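Local coordinates for mandelate racemase / muconate lactonizing enzyme family protein (Agrobacterium tumefaciens, PDB 4DXK), which belongs to the mandelate racemase subgroup of the enolase superfamily and probably transforms a carboxylate substrate at a metal site in its barrel domain, at the interface of chains A and B and the interface of chains A and C. Sequence-based numbering; all coordinates share one arbitrary frame. Chains: chain A/B/C, Mandelate racemase / muconate lactonizing enzyme family protein.

Contact 1: the interface of chains A and B. Residues chain A 69-71, 74; chain B 246-248, 269.
B:Lys246 lays the end of its side chain over one face of the A:Phe74 ring, with the methylene CE 3.7 Å from the ring centroid in a CH-pi contact. B:Lys246 CE stands above the ring toward its rim, nearest to A:Phe74 CG at 3.6 Å, and the two side chains run past each other in opposite directions. A bend at chi2 (77°) lets the extended remainder of the lysine chain run across the A:Phe74 face and bring NZ to the chain A loop. Polar contacts start at that terminal amino group: B:Lys246 NZ donates to the backbone carbonyl O of A:Gly70 at 2.9 Å, tilted 31° from the carbonyl plane. NZ is also joined through water 1 to the carbonyl O of A:Tyr71, with 2.8 Å between water 1 and A:Tyr71 O. Two neighbouring carbonyls of the chain A loop thus share one lysine. Packing round the ring completes the patch. The carbonyl O of B:Met247 lies in plane at the A:Phe74 edge, 3.6 Å from CE1, and B:Thr269 CB meets the same rim in plane near CE2. B:Asp248 CB touches the CE1 side. The methyl CG2 of B:Thr269 reaches the face of the A:Tyr71 ring, 3.9 Å from CZ. B:Thr269 directly follows the metal ligand B:Glu268, so this contact probably helps hold a loop of the N-terminal domain of one subunit against the active-site end of its neighbour's barrel.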
loop_
_atom_site.group_PDB
_atom_site.type_symbol
_atom_site.label_atom_id
_atom_site.label_comp_id
_atom_site.label_asym_id
_atom_site.label_seq_id
_atom_site.Cartn_x
_atom_site.Cartn_y
_atom_site.Cartn_z
ATOM N N VAL A 69 26.666 7.395 -20.776
ATOM C CA VAL A 69 25.852 6.354 -20.151
ATOM C C VAL A 69 25.788 5.141 -21.078
ATOM O O VAL A 69 25.469 5.265 -22.255
ATOM C CB VAL A 69 24.434 6.846 -19.832
ATOM C CG1 VAL A 69 23.580 5.693 -19.333
ATOM C CG2 VAL A 69 24.463 7.981 -18.793
ATOM N N GLY A 70 26.107 3.969 -20.548
ATOM C CA GLY A 70 26.171 2.774 -21.368
ATOM C C GLY A 70 24.833 2.102 -21.575
ATOM O O GLY A 70 23.931 2.206 -20.748
ATOM N N TYR A 71 24.699 1.406 -22.694
ATOM C CA TYR A 71 23.582 0.504 -22.907
ATOM C C TYR A 71 23.583 -0.585 -21.831
ATOM O O TYR A 71 22.530 -1.018 -21.358
ATOM C CB TYR A 71 23.692 -0.117 -24.301
ATOM C CG TYR A 71 22.566 -1.048 -24.629
ATOM C CD1 TYR A 71 21.283 -0.562 -24.852
ATOM C CD2 TYR A 71 22.780 -2.414 -24.726
ATOM C CE1 TYR A 71 20.246 -1.415 -25.160
ATOM C CE2 TYR A 71 21.742 -3.280 -25.036
ATOM C CZ TYR A 71 20.479 -2.768 -25.242
ATOM O OH TYR A 71 19.439 -3.612 -25.557
ATOM N N PHE A 74 25.067 0.490 -16.635
ATOM C CA PHE A 74 24.535 1.715 -16.048
ATOM C C PHE A 74 23.969 1.420 -14.643
ATOM O O PHE A 74 23.819 0.263 -14.250
ATOM C CB PHE A 74 23.444 2.266 -16.980
ATOM C CG PHE A 74 22.327 1.306 -17.191
ATOM C CD1 PHE A 74 21.251 1.261 -16.315
ATOM C CD2 PHE A 74 22.372 0.388 -18.235
ATOM C CE1 PHE A 74 20.233 0.341 -16.478
ATOM C CE2 PHE A 74 21.353 -0.530 -18.402
ATOM C CZ PHE A 74 20.285 -0.563 -17.528
ATOM N N LYS B 246 14.549 2.937 -20.014
ATOM C CA LYS B 246 15.785 2.514 -19.364
ATOM C C LYS B 246 15.438 1.719 -18.119
ATOM O O LYS B 246 14.537 2.087 -17.368
ATOM C CB LYS B 246 16.613 3.738 -18.971
ATOM C CG LYS B 246 18.062 3.429 -18.641
ATOM C CD LYS B 246 18.886 3.208 -19.885
ATOM C CE LYS B 246 20.376 3.175 -19.558
ATOM N NZ LYS B 246 21.126 2.829 -20.774
ATOM N N MET B 247 16.163 0.631 -17.882
ATOM C CA MET B 247 15.851 -0.269 -16.773
ATOM C C MET B 247 16.630 0.068 -15.499
ATOM O O MET B 247 17.184 -0.822 -14.844
ATOM C CB MET B 247 16.085 -1.717 -17.220
ATOM C CG MET B 247 15.141 -2.135 -18.344
ATOM S SD MET B 247 13.490 -2.412 -17.697
ATOM C CE MET B 247 12.526 -2.391 -19.188
ATOM N N ASP B 248 16.669 1.349 -15.143
ATOM C CA ASP B 248 17.456 1.818 -13.994
ATOM C C ASP B 248 16.691 2.133 -12.710
ATOM O O ASP B 248 17.245 2.034 -11.616
ATOM C CB ASP B 248 18.367 2.986 -14.363
ATOM C CG ASP B 248 17.662 4.109 -15.088
ATOM O OD1 ASP B 248 16.420 4.103 -15.265
ATOM O OD2 ASP B 248 18.412 5.041 -15.471
ATOM N N THR B 269 19.371 -6.129 -20.254
ATOM C CA THR B 269 20.291 -5.164 -19.638
ATOM C C THR B 269 20.444 -5.308 -18.126
ATOM O O THR B 269 21.303 -4.647 -17.544
ATOM C CB THR B 269 19.915 -3.687 -19.950
ATOM O OG1 THR B 269 18.723 -3.314 -19.241
ATOM C CG2 THR B 269 19.707 -3.477 -21.442
HETATM O O HOH W 1 20.128 0.326 -21.602
#

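Contact 2: the interface of chains A and B. Residues chain A 72-73, 79-80; chain B 77-79, 82.
The B:Arg82 guanidinium has A:Glu80 OE2 at its edge, in plane, and CA of B:Ala79 over one face, toward the rim. The A:Glu80 carboxylate is turned 48° from it. Both terminal nitrogens of the arginine grip the same oxygen: B:Arg82 NH1 forms the salt bridge to the syn lone pair of A:Glu80 OE2 at 2.9 Å, while NH2 meets OE2 nearly along its C-O axis in a longer bond of 3.3 Å. Water 2 bridges NH2 and OE2 as well. The other carboxylate oxygen, A:Glu80 OE1, accepts the backbone N-H of B:Ala79 at 3.0 Å from its syn side. B:Ala79 opens helix 79-99, so the carboxylate caps that helix start, where the helix dipole would probably add to the attraction. Within chain B, B:Arg82 NH1 also donates in the guanidinium plane to the carbonyl O of B:Ser77 at 3.0 Å, which fixes the rotation of the group. Chi1 of 49° sets the B:Ser77 hydroxyl OG between its backbone N and carbonyl carbon, where it accepts from A:Gly73 N at 3.0 Å. A:Leu72 CD1 packs on B:Arg82 CD. In the deposited assembly the patch and its symmetry twin probably tie together the helix starts and preceding loops of the paired N-terminal domains.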
loop_
_atom_site.group_PDB
_atom_site.type_symbol
_atom_site.label_atom_id
_atom_site.label_comp_id
_atom_site.label_asym_id
_atom_site.label_seq_id
_atom_site.Cartn_x
_atom_site.Cartn_y
_atom_site.Cartn_z
ATOM N N LEU A 72 24.786 -1.005 -21.454
ATOM C CA LEU A 72 24.999 -1.944 -20.353
ATOM C C LEU A 72 25.834 -1.288 -19.266
ATOM O O LEU A 72 26.563 -0.337 -19.537
ATOM C CB LEU A 72 25.742 -3.186 -20.844
ATOM C CG LEU A 72 25.089 -3.976 -21.970
ATOM C CD1 LEU A 72 25.928 -5.208 -22.290
ATOM C CD2 LEU A 72 23.673 -4.391 -21.621
ATOM N N GLY A 73 25.730 -1.782 -18.036
ATOM C CA GLY A 73 26.617 -1.341 -16.971
ATOM C C GLY A 73 26.232 -0.040 -16.293
ATOM O O GLY A 73 26.977 0.466 -15.450
ATOM N N ALA A 79 33.013 -0.850 -13.874
ATOM C CA ALA A 79 34.212 -0.247 -14.458
ATOM C C ALA A 79 33.881 0.916 -15.376
ATOM O O ALA A 79 34.566 1.946 -15.361
ATOM C CB ALA A 79 35.035 -1.290 -15.193
ATOM N N GLU A 80 32.850 0.752 -16.191
ATOM C CA GLU A 80 32.440 1.809 -17.109
ATOM C C GLU A 80 32.066 3.076 -16.335
ATOM O O GLU A 80 32.485 4.187 -16.679
ATOM C CB GLU A 80 31.256 1.357 -17.976
ATOM C CG GLU A 80 31.546 0.181 -18.912
ATOM C CD GLU A 80 31.198 -1.192 -18.362
ATOM O OE1 GLU A 80 31.122 -1.395 -17.134
ATOM O OE2 GLU A 80 31.004 -2.092 -19.201
ATOM N N SER B 77 25.041 -5.075 -15.618
ATOM C CA SER B 77 25.563 -5.716 -16.823
ATOM C C SER B 77 26.904 -5.090 -17.228
ATOM O O SER B 77 27.275 -5.117 -18.398
ATOM C CB SER B 77 24.538 -5.618 -17.951
ATOM O OG SER B 77 24.070 -4.287 -18.076
ATOM N N GLY B 78 27.626 -4.546 -16.250
ATOM C CA GLY B 78 28.922 -3.925 -16.493
ATOM C C GLY B 78 30.041 -4.914 -16.779
ATOM O O GLY B 78 29.847 -6.133 -16.800
ATOM N N ALA B 79 31.241 -4.373 -16.970
ATOM C CA ALA B 79 32.355 -5.164 -17.496
ATOM C C ALA B 79 32.710 -6.328 -16.590
ATOM O O ALA B 79 32.986 -7.437 -17.066
ATOM C CB ALA B 79 33.569 -4.285 -17.739
ATOM N N ARG B 82 30.133 -9.023 -17.017
ATOM C CA ARG B 82 30.284 -9.701 -18.301
ATOM C C ARG B 82 31.446 -10.695 -18.269
ATOM O O ARG B 82 31.333 -11.817 -18.775
ATOM C CB ARG B 82 30.431 -8.686 -19.447
ATOM C CG ARG B 82 29.195 -7.814 -19.588
ATOM C CD ARG B 82 29.038 -7.157 -20.954
ATOM N NE ARG B 82 30.190 -6.351 -21.365
ATOM C CZ ARG B 82 30.486 -5.143 -20.890
ATOM N NH1 ARG B 82 29.735 -4.572 -19.948
ATOM N NH2 ARG B 82 31.555 -4.504 -21.360
HETATM O O HOH W 2 32.279 -1.678 -21.756
#

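Contact 3: the interface of chains A and C. Residues chain A 273-274, 277, 307; chain C 306, 309-311.
A:Arg273 and C:Glu309 form a salt bridge, A:Arg273 NH1 lying 3.0 Å from C:Glu309 OE1. The guanidinium and carboxylate planes stand 81° apart, and NH1 comes to OE1 from above the carboxylate plane rather than within it. Water 3 links the second terminal nitrogen, NH2, to the same OE1. A bend at chi3 (88°) turns the A:Arg273 guanidinium toward C:Glu309 and C:Ser306, with CH2 of the neighbouring A:Trp274 over one face toward the rim. Hydrogen bonds to backbone carbonyls near the end of helix 297-310 extend the polar contact. A:Arg273 NH1 donates to C:Ser306 O at 3.1 Å, in the carbonyl plane on a lone pair, and A:Arg277 NH1 reaches C:Ala310 O in the same manner at 2.9 Å. A:Trp274 NE1 makes a weak bond to C:Glu309 O. These donors, all on helix 272-281, meet a helix C-terminus whose partial negative charge would probably suit the arginines. Apolar packing fills in between: C:Ala310 CB rests 3.8 Å from A:Arg273 CG, and A:Met307 SD touches the indole atom CZ3 of C:Trp311. The guanidinium of A:Arg277 lies over the C:Trp311 indole, the planes 15° apart. A:Arg277 CD makes a CH-pi contact 3.6 Å from the centroid of the C:Trp311 six-membered ring. A:Arg277 NE makes a cation-pi contact 3.7 Å from the centroid of the C:Trp311 five-membered ring.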
loop_
_atom_site.group_PDB
_atom_site.type_symbol
_atom_site.label_atom_id
_atom_site.label_comp_id
_atom_site.label_asym_id
_atom_site.label_seq_id
_atom_site.Cartn_x
_atom_site.Cartn_y
_atom_site.Cartn_z
ATOM N N ARG A 273 21.839 8.783 -10.150
ATOM C CA ARG A 273 20.730 9.264 -9.357
ATOM C C ARG A 273 19.558 8.290 -9.330
ATOM O O ARG A 273 18.746 8.340 -8.409
ATOM C CB ARG A 273 20.319 10.657 -9.802
ATOM C CG ARG A 273 19.421 10.691 -10.961
ATOM C CD ARG A 273 19.365 12.130 -11.482
ATOM N NE ARG A 273 20.435 12.348 -12.448
ATOM C CZ ARG A 273 20.337 13.161 -13.486
ATOM N NH1 ARG A 273 19.262 13.925 -13.643
ATOM N NH2 ARG A 273 21.330 13.219 -14.348
ATOM N N TRP A 274 19.478 7.401 -10.318
ATOM C CA TRP A 274 18.391 6.431 -10.372
ATOM C C TRP A 274 18.490 5.402 -9.248
ATOM O O TRP A 274 17.467 4.994 -8.681
ATOM C CB TRP A 274 18.306 5.785 -11.770
ATOM C CG TRP A 274 17.842 6.801 -12.778
ATOM C CD1 TRP A 274 16.553 7.048 -13.149
ATOM C CD2 TRP A 274 18.651 7.759 -13.477
ATOM N NE1 TRP A 274 16.511 8.089 -14.039
ATOM C CE2 TRP A 274 17.782 8.549 -14.253
ATOM C CE3 TRP A 274 20.022 8.024 -13.528
ATOM C CZ2 TRP A 274 18.242 9.583 -15.077
ATOM C CZ3 TRP A 274 20.479 9.054 -14.340
ATOM C CH2 TRP A 274 19.589 9.816 -15.110
ATOM N N ARG A 277 17.237 7.355 -6.272
ATOM C CA ARG A 277 15.775 7.371 -6.281
ATOM C C ARG A 277 15.231 6.077 -5.682
ATOM O O ARG A 277 14.345 6.097 -4.824
ATOM C CB ARG A 277 15.236 7.547 -7.701
ATOM C CG ARG A 277 13.763 7.144 -7.853
ATOM C CD ARG A 277 13.238 7.398 -9.262
ATOM N NE ARG A 277 11.966 6.700 -9.473
ATOM C CZ ARG A 277 11.475 6.335 -10.653
ATOM N NH1 ARG A 277 12.106 6.626 -11.773
ATOM N NH2 ARG A 277 10.330 5.666 -10.699
ATOM N N MET A 307 18.588 16.087 -4.304
ATOM C CA MET A 307 17.437 15.201 -4.161
ATOM C C MET A 307 17.354 14.633 -2.734
ATOM O O MET A 307 16.261 14.528 -2.171
ATOM C CB MET A 307 17.494 14.090 -5.217
ATOM C CG MET A 307 16.333 13.097 -5.163
ATOM S SD MET A 307 16.404 11.804 -6.424
ATOM C CE MET A 307 17.764 12.428 -7.429
ATOM N N SER C 306 16.438 18.153 -12.457
ATOM C CA SER C 306 17.267 16.950 -12.387
ATOM C C SER C 306 16.562 15.822 -11.640
ATOM O O SER C 306 16.796 14.646 -11.926
ATOM C CB SER C 306 18.644 17.242 -11.773
ATOM O OG SER C 306 18.548 17.734 -10.446
ATOM N N GLU C 309 14.067 14.227 -14.012
ATOM C CA GLU C 309 14.786 13.306 -14.882
ATOM C C GLU C 309 14.996 11.954 -14.215
ATOM O O GLU C 309 14.972 10.913 -14.875
ATOM C CB GLU C 309 16.116 13.929 -15.331
ATOM C CG GLU C 309 16.821 13.116 -16.409
ATOM C CD GLU C 309 18.093 13.758 -16.937
ATOM O OE1 GLU C 309 18.538 14.779 -16.381
ATOM O OE2 GLU C 309 18.647 13.223 -17.920
ATOM N N ALA C 310 15.184 11.965 -12.894
ATOM C CA ALA C 310 15.302 10.724 -12.147
ATOM C C ALA C 310 14.025 9.891 -12.249
ATOM O O ALA C 310 14.065 8.667 -12.147
ATOM C CB ALA C 310 15.663 10.989 -10.679
ATOM N N TRP C 311 12.886 10.565 -12.443
ATOM C CA TRP C 311 11.593 9.900 -12.639
ATOM C C TRP C 311 11.269 9.649 -14.116
ATOM O O TRP C 311 10.161 9.265 -14.447
ATOM C CB TRP C 311 10.458 10.675 -11.944
ATOM C CG TRP C 311 10.198 10.195 -10.536
ATOM C CD1 TRP C 311 9.135 9.433 -10.114
ATOM C CD2 TRP C 311 11.019 10.408 -9.379
ATOM N NE1 TRP C 311 9.248 9.182 -8.769
ATOM C CE2 TRP C 311 10.397 9.754 -8.295
ATOM C CE3 TRP C 311 12.225 11.082 -9.153
ATOM C CZ2 TRP C 311 10.935 9.767 -7.002
ATOM C CZ3 TRP C 311 12.756 11.084 -7.867
ATOM C CH2 TRP C 311 12.113 10.432 -6.814
HETATM O O HOH W 3 21.293 15.304 -16.401
#

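Contact 1 and contact 2 lie about 10 Å apart, between their C-alpha centres, on one two-fold interface. Chain A supplies them with residues 69-74 of the loop after helix 61-68, interleaved between the two contacts, and contact 2 adds the start of helix 79-99; the loop is probably held against chain B at both sites. Contact 3 belongs to a separate two-fold interface, its centre about 14 Å from contact 1 and 21 Å from contact 2. Its helix 272-281 begins shortly after Thr269, which chain B uses in contact 1; each subunit's barrel therefore serves both interfaces from nearby sequence. Two such axes could build the deposited eight-chain assembly.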